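Local coordinates for protein CCMAN5 (Cellulosimicrobium cellulans, PDB 2XSG) that probably hydrolyses alpha-mannosidic linkages as a bacterial family 92 glycoside hydrolase and enables mannose-6-phosphate modification of yeast-produced lysosomal enzymes, at residues A[369-374]-A[419-424]. Residues are numbered along the deposited sequence; the frame is centred on the assembly and turned at random.
Sequences ALYRDM and KGFDGF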
# COMPACT_ATOMS: atom_id res chain seq x y z
N ALA A 369 15.15 7.54 -6.71
CA ALA A 369 15.64 8.27 -5.52
C ALA A 369 14.76 8.02 -4.30
O ALA A 369 15.27 7.86 -3.19
CB ALA A 369 15.69 9.77 -5.79
N LEU A 370 13.45 7.99 -4.51
CA LEU A 370 12.53 7.72 -3.41
C LEU A 370 12.74 6.29 -2.92
O LEU A 370 12.83 6.04 -1.73
CB LEU A 370 11.07 7.92 -3.86
CG LEU A 370 9.96 7.63 -2.84
CD1 LEU A 370 10.04 8.62 -1.65
CD2 LEU A 370 8.59 7.70 -3.51
N TYR A 371 12.82 5.37 -3.87
CA TYR A 371 13.06 3.96 -3.57
C TYR A 371 14.33 3.78 -2.77
O TYR A 371 14.32 3.05 -1.78
CB TYR A 371 13.16 3.17 -4.87
CG TYR A 371 13.71 1.76 -4.80
CD1 TYR A 371 15.04 1.51 -5.10
CD2 TYR A 371 12.87 0.67 -4.53
CE1 TYR A 371 15.56 0.23 -5.10
CE2 TYR A 371 13.39 -0.63 -4.50
CZ TYR A 371 14.74 -0.84 -4.79
OH TYR A 371 15.28 -2.09 -4.80
N ARG A 372 15.41 4.45 -3.19
CA ARG A 372 16.65 4.37 -2.45
C ARG A 372 16.43 4.83 -0.99
O ARG A 372 16.85 4.15 -0.06
CB ARG A 372 17.79 5.17 -3.11
CG ARG A 372 19.15 4.93 -2.42
CD ARG A 372 20.32 5.82 -2.89
NE ARG A 372 21.58 5.24 -2.39
CZ ARG A 372 22.04 5.42 -1.14
NH1 ARG A 372 21.37 6.18 -0.28
NH2 ARG A 372 23.17 4.83 -0.76
N ASP A 373 15.73 5.95 -0.80
CA ASP A 373 15.53 6.45 0.57
C ASP A 373 14.72 5.46 1.41
O ASP A 373 15.00 5.25 2.59
CB ASP A 373 14.87 7.83 0.59
CG ASP A 373 15.87 8.98 0.35
OD1 ASP A 373 17.06 8.74 0.07
OD2 ASP A 373 15.42 10.14 0.45
N MET A 374 13.72 4.84 0.79
CA MET A 374 12.93 3.83 1.46
C MET A 374 13.76 2.63 1.93
O MET A 374 13.59 2.15 3.05
CB MET A 374 11.79 3.38 0.55
CG MET A 374 10.75 4.46 0.32
SD MET A 374 9.46 3.85 -0.79
CE MET A 374 8.27 5.20 -0.72
N LYS A 419 19.79 -4.68 -7.75
CA LYS A 419 19.65 -3.57 -8.70
C LYS A 419 20.84 -2.59 -8.73
O LYS A 419 20.78 -1.58 -9.42
CB LYS A 419 18.33 -2.79 -8.47
CG LYS A 419 17.10 -3.44 -9.10
CD LYS A 419 15.81 -2.74 -8.69
CE LYS A 419 14.59 -3.45 -9.25
NZ LYS A 419 14.29 -4.76 -8.58
N GLY A 420 21.90 -2.91 -7.98
CA GLY A 420 23.16 -2.13 -8.06
C GLY A 420 23.23 -0.89 -7.18
O GLY A 420 24.13 -0.06 -7.35
N PHE A 421 22.29 -0.74 -6.26
CA PHE A 421 22.34 0.33 -5.27
C PHE A 421 23.37 -0.01 -4.21
O PHE A 421 23.43 -1.15 -3.72
CB PHE A 421 20.96 0.53 -4.60
CG PHE A 421 19.94 1.19 -5.48
CD1 PHE A 421 19.18 0.44 -6.38
CD2 PHE A 421 19.73 2.57 -5.42
CE1 PHE A 421 18.25 1.06 -7.21
CE2 PHE A 421 18.79 3.20 -6.24
CZ PHE A 421 18.05 2.44 -7.13
N ASP A 422 24.18 0.96 -3.84
CA ASP A 422 25.17 0.70 -2.79
C ASP A 422 25.35 1.88 -1.84
O ASP A 422 24.66 2.89 -1.96
CB ASP A 422 26.49 0.23 -3.41
CG ASP A 422 27.16 1.28 -4.26
OD1 ASP A 422 26.61 2.39 -4.43
OD2 ASP A 422 28.25 0.99 -4.77
N GLY A 423 26.28 1.74 -0.90
CA GLY A 423 26.49 2.76 0.13
C GLY A 423 25.31 2.84 1.09
O GLY A 423 24.91 3.93 1.48
N PHE A 424 24.73 1.70 1.44
CA PHE A 424 23.63 1.69 2.42
C PHE A 424 24.23 1.69 3.81
O PHE A 424 24.66 0.64 4.33
CB PHE A 424 22.68 0.51 2.22
CG PHE A 424 21.68 0.69 1.08
CD1 PHE A 424 20.72 1.71 1.12
CD2 PHE A 424 21.70 -0.16 -0.02
CE1 PHE A 424 19.80 1.88 0.08
CE2 PHE A 424 20.78 -0.02 -1.06
CZ PHE A 424 19.83 1.00 -1.02
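Arg372 projects from helix 368-387 with CG anti to the backbone N (chi1 -172°) and its chain extended as far as NE, which carries the guanidinium to the loop after helix 409-418, a helix closed by a Schellman motif with Gly420 at positive phi. There NH2 donates a fairly straight bond to Asp422 O (2.7 Å, N-H...O 158°), that oxygen lying in the guanidinium plane; a weak second bond runs from NH2 to Gly423 O (3.0 Å). Phe424 CE1 comes over one guanidinium face, tip to tip, the planes 16° apart, and sits 4.0 Å from Arg372 CG. Phe421 CE2 lies 3.8 Å from Arg372 CB. Tyr371 CE1 stands over one face of the Phe421 ring, 3.5 Å from Phe421 CE1, the rings crossing obliquely. Asp415 of helix 409-418 hydrogen-bonds Tyr371 OH, joining two helices of the catalytic domain, and forms a salt bridge with Lys419 NZ. An alanine at Arg372 removes the donor to both carbonyls and the CG packing on both phenylalanines, which would probably loosen the loop. Because the acceptors are main-chain oxygens, the bonds depend on the loop's backbone course; Asp422 OD1, not in contact, may add a favourable field.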